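Local coordinates for putative methyltransferase protein (Bacteroides fragilis, PDB 5BP9), which probably transfers methyl groups from S-adenosylmethionine to an acceptor not yet identified, and here holds the product S-adenosyl-L-homocysteine, at residues A53-Y58 / S135-K140; I129-L134 / Q149-D154; E155-T160 / F184-Q189. One frame throughout, in Å; residues are numbered along the deposited sequence. Where two conformers were deposited one is given.

Contact 1 (A53-Y58 / S135-K140)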
# COMPACT_ATOMS: atom_id res chain seq x y z
N ALA A 53 -1.31 17.13 0.80
CA ALA A 53 -0.61 17.33 -0.48
C ALA A 53 -1.50 17.01 -1.67
O ALA A 53 -1.59 17.81 -2.64
CB ALA A 53 0.64 16.50 -0.54
N ILE A 54 -2.15 15.86 -1.58
CA ILE A 54 -3.09 15.37 -2.59
C ILE A 54 -4.23 16.36 -2.76
O ILE A 54 -4.61 16.67 -3.91
CB ILE A 54 -3.60 13.93 -2.22
CG1 ILE A 54 -2.47 12.92 -2.46
CG2 ILE A 54 -4.86 13.52 -3.00
CD1 ILE A 54 -2.70 11.54 -1.85
N ALA A 55 -4.80 16.84 -1.66
CA ALA A 55 -5.91 17.81 -1.71
C ALA A 55 -5.50 19.14 -2.32
O ALA A 55 -6.22 19.70 -3.17
CB ALA A 55 -6.53 17.98 -0.34
N ASP A 56 -4.32 19.64 -1.97
CA ASP A 56 -3.82 20.87 -2.61
C ASP A 56 -3.72 20.71 -4.12
O ASP A 56 -4.18 21.59 -4.88
CB ASP A 56 -2.45 21.25 -2.06
CG ASP A 56 -2.49 22.36 -1.09
OD1 ASP A 56 -3.59 22.82 -0.69
OD2 ASP A 56 -1.38 22.77 -0.70
N PHE A 57 -3.13 19.61 -4.56
CA PHE A 57 -2.95 19.37 -5.98
C PHE A 57 -4.29 19.19 -6.70
O PHE A 57 -4.49 19.69 -7.82
CB PHE A 57 -2.07 18.15 -6.22
CG PHE A 57 -1.62 18.01 -7.65
CD1 PHE A 57 -0.54 18.75 -8.12
CD2 PHE A 57 -2.28 17.16 -8.53
CE1 PHE A 57 -0.12 18.64 -9.44
CE2 PHE A 57 -1.87 17.05 -9.84
CZ PHE A 57 -0.79 17.79 -10.30
N TYR A 58 -5.22 18.48 -6.07
CA TYR A 58 -6.51 18.28 -6.69
C TYR A 58 -7.27 19.61 -6.82
O TYR A 58 -7.85 19.90 -7.88
CB TYR A 58 -7.37 17.27 -5.88
CG TYR A 58 -8.75 17.18 -6.50
CD1 TYR A 58 -8.92 16.53 -7.72
CD2 TYR A 58 -9.81 17.83 -5.94
CE1 TYR A 58 -10.16 16.50 -8.34
CE2 TYR A 58 -11.07 17.81 -6.55
CZ TYR A 58 -11.23 17.14 -7.73
OH TYR A 58 -12.46 17.11 -8.33
N SER A 135 -7.36 12.19 1.55
CA SER A 135 -7.24 11.32 0.40
C SER A 135 -8.60 10.78 -0.02
O SER A 135 -8.92 10.78 -1.21
CB SER A 135 -6.28 10.18 0.68
OG SER A 135 -4.96 10.66 0.95
N VAL A 136 -9.40 10.35 0.95
CA VAL A 136 -10.75 9.88 0.66
C VAL A 136 -11.63 10.98 0.05
O VAL A 136 -12.37 10.71 -0.92
CB VAL A 136 -11.37 9.20 1.90
CG1 VAL A 136 -12.86 8.91 1.71
CG2 VAL A 136 -10.59 7.94 2.27
N GLU A 137 -11.49 12.21 0.56
CA GLU A 137 -12.18 13.39 -0.02
C GLU A 137 -11.89 13.49 -1.49
O GLU A 137 -12.79 13.59 -2.31
CB GLU A 137 -11.72 14.70 0.66
CG GLU A 137 -11.97 16.01 -0.12
CD GLU A 137 -11.54 17.25 0.64
OE1 GLU A 137 -10.88 18.11 0.00
OE2 GLU A 137 -11.87 17.34 1.85
N VAL A 138 -10.60 13.50 -1.82
CA VAL A 138 -10.16 13.64 -3.19
C VAL A 138 -10.65 12.51 -4.07
O VAL A 138 -11.14 12.76 -5.17
CB VAL A 138 -8.63 13.82 -3.27
CG1 VAL A 138 -8.08 13.67 -4.71
CG2 VAL A 138 -8.26 15.19 -2.69
N MSE A 139 -10.53 11.27 -3.60
CA MSE A 139 -11.05 10.14 -4.34
C MSE A 139 -12.50 10.34 -4.70
O MSE A 139 -12.89 10.08 -5.85
CB MSE A 139 -10.92 8.80 -3.59
CG MSE A 139 -9.46 8.38 -3.56
SE MSE A 139 -9.30 6.50 -3.08
CE MSE A 139 -9.04 6.84 -1.18
N LYS A 140 -13.31 10.78 -3.74
CA LYS A 140 -14.74 10.95 -4.02
C LYS A 140 -14.98 12.01 -5.09
O LYS A 140 -15.75 11.81 -6.05
CB LYS A 140 -15.50 11.28 -2.74
CG LYS A 140 -15.56 10.14 -1.74
CD LYS A 140 -16.29 10.54 -0.48
CE LYS A 140 -16.45 9.43 0.53
NZ LYS A 140 -17.28 8.29 0.05
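Val-138 meets Ile-54, Ala-55 and Tyr-58 where helix 49-60 lies against helix 133-142, the helix that follows strand 125-130 in the Rossmann-like methyltransferase fold. The two short segments run roughly the same way, at 32° to each other, with axes 8.9 Å apart at closest approach.

The interface is mostly apolar. Val-138 points at the neighbouring helix and splits its two methyls over it. CG1, anti to the backbone N (chi1 168°), reaches CG2 of Ile-54 at 3.6 Å and also touches CB of Tyr-58, while CG2 rests on the backbone of Ala-55, 3.7 Å from its CA. The CA atoms of Ala-55 and Val-138 are 6.1 Å apart. Tyr-58 and Val-138 pass alongside each other in opposite directions, and the Tyr-58 side chain goes on to touch Leu-141 and Arg-142 of the same helix.

The two polar side chains find their partners elsewhere. At the partly exposed edge the carboxylate of Glu-137 passes near Ala-55, but its OE1 is hydrogen-bonded to His-59, just beyond the segment on helix 49-60. OG of the buried Ser-135 bonds to OG of Ser-132, and at 3.7 Å it also touches CD1 of Ile-54.

Contact 2 (I129-L134 / Q149-D154). With SAH (S-adenosyl-L-homocysteine), chain D.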
# COMPACT_ATOMS: atom_id res chain seq x y z
N ILE A 129 -10.10 1.86 -0.01
CA ILE A 129 -10.04 2.26 1.40
C ILE A 129 -8.73 3.00 1.68
O ILE A 129 -7.69 2.73 1.04
CB ILE A 129 -10.23 1.08 2.37
CG1 ILE A 129 -9.07 0.06 2.30
CG2 ILE A 129 -11.60 0.43 2.19
CD1 ILE A 129 -9.10 -0.90 3.47
N ASP A 130 -8.79 3.93 2.62
CA ASP A 130 -7.59 4.61 3.10
C ASP A 130 -7.90 5.19 4.47
O ASP A 130 -9.04 5.54 4.76
CB ASP A 130 -7.16 5.74 2.12
CG ASP A 130 -5.68 6.04 2.19
OD1 ASP A 130 -5.26 6.60 3.24
OD2 ASP A 130 -4.94 5.69 1.22
N ILE A 131 -6.86 5.33 5.29
CA ILE A 131 -7.02 5.96 6.61
C ILE A 131 -6.94 7.49 6.56
O ILE A 131 -7.24 8.14 7.56
CB ILE A 131 -6.01 5.42 7.64
CG1 ILE A 131 -4.56 5.64 7.16
CG2 ILE A 131 -6.31 3.95 7.94
CD1 ILE A 131 -3.50 5.29 8.19
N SER A 132 -6.51 8.05 5.43
CA SER A 132 -6.32 9.50 5.24
C SER A 132 -7.67 10.15 4.88
O SER A 132 -8.22 9.85 3.82
CB SER A 132 -5.33 9.78 4.13
OG SER A 132 -5.42 11.12 3.68
N PRO A 133 -8.15 11.10 5.71
CA PRO A 133 -9.46 11.68 5.37
C PRO A 133 -9.43 12.54 4.12
O PRO A 133 -10.38 12.52 3.33
CB PRO A 133 -9.82 12.51 6.60
CG PRO A 133 -8.51 12.81 7.24
CD PRO A 133 -7.64 11.63 6.98
N LEU A 134 -8.34 13.27 3.92
CA LEU A 134 -8.22 14.15 2.77
C LEU A 134 -8.03 13.35 1.47
O LEU A 134 -8.48 13.78 0.40
CB LEU A 134 -7.12 15.19 3.00
CG LEU A 134 -7.43 16.24 4.06
CD1 LEU A 134 -6.20 17.00 4.51
CD2 LEU A 134 -8.50 17.19 3.54
N GLN A 149 -13.14 5.80 4.23
CA GLN A 149 -12.10 6.04 5.22
C GLN A 149 -12.20 4.95 6.30
O GLN A 149 -13.03 5.03 7.21
CB GLN A 149 -12.19 7.43 5.85
CG GLN A 149 -10.94 7.78 6.65
CD GLN A 149 -11.10 8.96 7.55
OE1 GLN A 149 -12.20 9.47 7.76
NE2 GLN A 149 -10.01 9.37 8.14
N VAL A 150 -11.36 3.93 6.13
CA VAL A 150 -11.33 2.84 7.07
C VAL A 150 -9.95 2.17 7.02
O VAL A 150 -9.27 2.15 5.99
CB VAL A 150 -12.50 1.86 6.83
CG1 VAL A 150 -12.37 1.20 5.46
CG2 VAL A 150 -12.63 0.85 7.97
N ASN A 151 -9.54 1.72 8.20
CA ASN A 151 -8.29 1.00 8.38
C ASN A 151 -8.51 -0.46 7.99
O ASN A 151 -9.45 -1.09 8.48
CB ASN A 151 -7.85 1.09 9.85
CG ASN A 151 -6.43 0.62 10.09
OD1 ASN A 151 -6.03 -0.45 9.64
ND2 ASN A 151 -5.67 1.41 10.84
N LEU A 152 -7.65 -1.02 7.12
CA LEU A 152 -7.72 -2.41 6.72
C LEU A 152 -7.94 -3.37 7.89
O LEU A 152 -8.67 -4.35 7.77
CB LEU A 152 -6.41 -2.79 5.98
CG LEU A 152 -6.24 -4.25 5.55
CD1 LEU A 152 -7.24 -4.59 4.47
CD2 LEU A 152 -4.83 -4.51 5.08
N PHE A 153 -7.27 -3.08 9.02
CA PHE A 153 -7.26 -3.97 10.17
C PHE A 153 -8.45 -3.82 11.13
O PHE A 153 -8.58 -4.60 12.08
CB PHE A 153 -5.94 -3.83 10.92
CG PHE A 153 -4.75 -4.17 10.09
CD1 PHE A 153 -4.54 -5.49 9.68
CD2 PHE A 153 -3.88 -3.20 9.67
CE1 PHE A 153 -3.46 -5.80 8.89
CE2 PHE A 153 -2.79 -3.51 8.88
CZ PHE A 153 -2.58 -4.81 8.50
N ASP A 154 -9.33 -2.87 10.84
CA ASP A 154 -10.49 -2.59 11.70
C ASP A 154 -11.33 -3.86 11.79
O ASP A 154 -11.71 -4.42 10.77
CB ASP A 154 -11.29 -1.42 11.08
CG ASP A 154 -12.37 -0.87 11.98
OD1 ASP A 154 -12.99 -1.63 12.74
OD2 ASP A 154 -12.63 0.34 11.88
N SAH D . -1.74 3.05 -3.27
CA SAH D . -1.44 4.53 -3.39
CB SAH D . -0.85 5.16 -2.12
CG SAH D . 0.38 4.47 -1.53
SD SAH D . 0.89 5.27 -0.04
C SAH D . -0.50 4.78 -4.54
O SAH D . -0.01 3.86 -5.17
OXT SAH D . -0.18 5.92 -4.89
C5' SAH D . 0.15 4.24 1.21
C4' SAH D . -1.29 4.61 1.51
O4' SAH D . -1.81 3.65 2.45
C3' SAH D . -1.53 5.98 2.13
O3' SAH D . -2.53 6.70 1.38
C2' SAH D . -1.95 5.68 3.56
O2' SAH D . -2.77 6.65 4.18
C1' SAH D . -2.63 4.34 3.42
N9 SAH D . -2.72 3.48 4.61
C8 SAH D . -1.76 3.29 5.53
N7 SAH D . -2.07 2.44 6.46
C5 SAH D . -3.33 2.01 6.11
C6 SAH D . -4.24 1.10 6.68
N6 SAH D . -3.96 0.40 7.80
N1 SAH D . -5.44 0.92 6.08
C2 SAH D . -5.72 1.62 4.96
N3 SAH D . -4.92 2.51 4.33
C4 SAH D . -3.74 2.67 4.96
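Asp-130 OD1 accepts two bonds: one from O2' of S-adenosyl-L-homocysteine at 2.7 Å and, through its anti lone pair, one from the backbone N of Ser-132 at 2.9 Å. The second of these closes an Asx turn, which steadies the carboxylate for the ribose. The other oxygen, OD2, takes O3' of the ligand at 2.6 Å and has a further donor in the N of Gly-111, so each ribose hydroxyl has its own carboxylate oxygen.

Across the contact, Gln-149 reaches forward along 129-134. A chi1 of -168° swings CG away from the amide nitrogen, and with the rest of the side chain extended, its NE2 donates to O of Ile-131 at 3.1 Å. The bond is nearly straight at hydrogen (175°), and the acceptor lies in the amide plane, yet the donor stands well above the carbonyl plane. Pro-133 packs against the same amide. A weak bond from Val-150 N to Asp-130 O adds to the join.

Farther from the ligand, CG2 of Ile-129 presses on CG1 of Val-150, a tight 3.4 Å, and its CD1 reaches Leu-152. Ile-131 sends CG2 to CA of Asn-151 while CG1 and CD1 lie against the purine. The base is read at its edge: Leu-152 N gives a straight bond to N1 (3.1 Å), and Asn-151 OD1 accepts N6 weakly while also closing an Asx turn with N of Phe-153. An acidic residue near the C-terminal end of a strand, here 125-130, that holds both ribose hydroxyls is the hallmark of the cofactor site in Rossmann-like S-adenosylmethionine-dependent methyltransferases.

Contact 3 (E155-T160 / F184-Q189)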
# COMPACT_ATOMS: atom_id res chain seq x y z
N GLU A 155 -11.61 -4.31 13.03
CA GLU A 155 -12.42 -5.51 13.24
C GLU A 155 -13.81 -5.37 12.64
O GLU A 155 -14.46 -6.37 12.35
CB GLU A 155 -12.52 -5.84 14.73
CG GLU A 155 -11.21 -6.26 15.36
CD GLU A 155 -10.36 -5.11 15.89
OE1 GLU A 155 -10.71 -3.89 15.69
OE2 GLU A 155 -9.32 -5.46 16.53
N ARG A 156 -14.30 -4.12 12.53
CA ARG A 156 -15.62 -3.85 11.97
C ARG A 156 -15.66 -3.80 10.43
O ARG A 156 -16.73 -3.76 9.87
CB ARG A 156 -16.18 -2.52 12.51
CG ARG A 156 -16.25 -2.39 14.03
CD ARG A 156 -16.40 -0.93 14.44
NE ARG A 156 -15.27 -0.09 14.00
CZ ARG A 156 -15.23 1.24 14.06
NH1 ARG A 156 -16.25 1.93 14.57
NH2 ARG A 156 -14.15 1.89 13.62
N PHE A 157 -14.50 -3.78 9.77
CA PHE A 157 -14.45 -3.75 8.30
C PHE A 157 -14.66 -5.18 7.80
O PHE A 157 -13.81 -6.06 8.00
CB PHE A 157 -13.09 -3.20 7.81
CG PHE A 157 -12.89 -3.28 6.31
CD1 PHE A 157 -13.86 -2.82 5.42
CD2 PHE A 157 -11.70 -3.78 5.78
CE1 PHE A 157 -13.68 -2.89 4.05
CE2 PHE A 157 -11.52 -3.86 4.41
CZ PHE A 157 -12.51 -3.41 3.55
N ALA A 158 -15.80 -5.39 7.16
CA ALA A 158 -16.22 -6.73 6.76
C ALA A 158 -16.86 -6.61 5.40
O ALA A 158 -17.84 -5.86 5.24
CB ALA A 158 -17.22 -7.31 7.76
N ALA A 159 -16.27 -7.31 4.46
CA ALA A 159 -16.66 -7.35 3.05
C ALA A 159 -15.79 -8.42 2.43
O ALA A 159 -14.78 -8.79 3.02
CB ALA A 159 -16.47 -6.02 2.37
N THR A 160 -16.18 -8.96 1.28
CA THR A 160 -15.36 -9.99 0.64
C THR A 160 -15.04 -9.64 -0.81
O THR A 160 -15.76 -8.90 -1.47
CB THR A 160 -15.96 -11.41 0.75
OG1 THR A 160 -17.14 -11.49 -0.07
CG2 THR A 160 -16.25 -11.74 2.17
N PHE A 184 -2.63 -12.02 7.88
CA PHE A 184 -3.20 -13.17 7.22
C PHE A 184 -4.56 -13.57 7.79
O PHE A 184 -5.42 -14.04 7.05
CB PHE A 184 -2.20 -14.33 7.18
CG PHE A 184 -1.11 -14.12 6.16
CD1 PHE A 184 -1.44 -14.05 4.81
CD2 PHE A 184 0.22 -13.95 6.52
CE1 PHE A 184 -0.46 -13.83 3.84
CE2 PHE A 184 1.20 -13.78 5.55
CZ PHE A 184 0.86 -13.69 4.21
N ARG A 185 -4.78 -13.33 9.08
CA ARG A 185 -6.12 -13.52 9.65
C ARG A 185 -7.13 -12.60 9.00
O ARG A 185 -8.24 -13.03 8.67
CB ARG A 185 -6.16 -13.31 11.16
CG ARG A 185 -5.55 -14.46 11.95
CD ARG A 185 -5.91 -14.38 13.42
NE ARG A 185 -5.33 -13.22 14.13
CZ ARG A 185 -4.11 -13.14 14.65
NH1 ARG A 185 -3.23 -14.13 14.53
NH2 ARG A 185 -3.74 -12.03 15.29
N LYS A 186 -6.75 -11.34 8.77
CA LYS A 186 -7.66 -10.41 8.12
C LYS A 186 -7.91 -10.82 6.67
O LYS A 186 -9.03 -10.74 6.17
CB LYS A 186 -7.11 -8.97 8.20
CG LYS A 186 -8.08 -7.91 7.68
CD LYS A 186 -9.15 -7.64 8.73
CE LYS A 186 -10.38 -7.02 8.13
NZ LYS A 186 -11.35 -6.67 9.20
N MSE A 187 -6.86 -11.27 5.99
CA MSE A 187 -7.01 -11.72 4.60
C MSE A 187 -7.95 -12.90 4.46
O MSE A 187 -8.77 -12.93 3.54
CB MSE A 187 -5.65 -12.09 3.99
CG MSE A 187 -4.65 -10.95 3.85
SE MSE A 187 -5.27 -9.53 2.65
CE MSE A 187 -5.85 -8.33 4.02
N LYS A 188 -7.89 -13.83 5.40
CA LYS A 188 -8.84 -14.94 5.42
C LYS A 188 -10.30 -14.44 5.51
O LYS A 188 -11.18 -15.05 4.89
CB LYS A 188 -8.55 -15.91 6.56
CG LYS A 188 -7.31 -16.73 6.33
CD LYS A 188 -7.03 -17.64 7.53
N GLN A 189 -10.55 -13.37 6.29
CA GLN A 189 -11.90 -12.82 6.42
C GLN A 189 -12.38 -12.11 5.16
O GLN A 189 -13.57 -12.06 4.88
CB GLN A 189 -11.96 -11.80 7.57
CG GLN A 189 -11.60 -12.29 8.98
CD GLN A 189 -11.25 -11.11 9.93
OE1 GLN A 189 -10.31 -11.20 10.73
NE2 GLN A 189 -11.99 -10.00 9.83
O HOH W 1 -13.86 -8.87 8.38
O HOH W 2 -14.95 -9.79 6.06
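Lys-186 reaches across from helix 180-190 to the backbone of Phe-157, its ammonium group meeting the carbonyl oxygen off to one side of the C=O direction. The chain leaves the helix in a trans first torsion (chi1 -173°), bends at the next bond (chi2 77°) and then runs out straight, which brings NZ to 2.8 Å from O of Phe-157. The ammonium lies in the carbonyl plane, with a C=O...N angle of 146°. NZ also bonds to O of Asp-154, so one lysine joins two carbonyls of the loop, and its positive charge would be partly offset by the two carbonyl dipoles. Of the Phe-157 side chain, CB comes nearest to NZ, at 4.1 Å; the ring is directed to Leu-152.

This loop connects strands 147-149 and 161-166 of the central sheet of the Rossmann-like fold, and helix 180-190 lies between strands 161-166 and 195-202 in the chain.

One helical turn on, Gln-189 works through water. Its NE2 donates at 2.6 Å to a water that in turn donates to Phe-157 O, giving that carbonyl a second partner beside the lysine. Another water bridges O of Gln-189 and O of Ala-159, donating to both, with the shorter bond, 2.9 Å, to Gln-189. Thr-160 offers carbon here: CG2 lies 3.8 Å from Gln-189 O, whereas OG1 bonds to NE of Arg-192.

Overall arrangement
Contact 2 sits between the other two, with its centre 14 Å from each; contacts 1 and 3 do not touch, their nearest atoms being about 11 Å apart. Helix 133-142 is shared by contacts 1 and 2: CG2 of Val-136 packs 3.8 Å from O of Asp-130, behind the residue that holds the ribose, and the side chain of Ser-135 comes about 5 Å from S-adenosyl-L-homocysteine. On the adenine flank, contact 3 continues directly from contact 2 along the chain. There CD1 of Ile-129 lies 3.9 Å from CE2 of Phe-157, whose side chain remains about 8 Å from the ligand, making contact 3 a second layer behind the pocket.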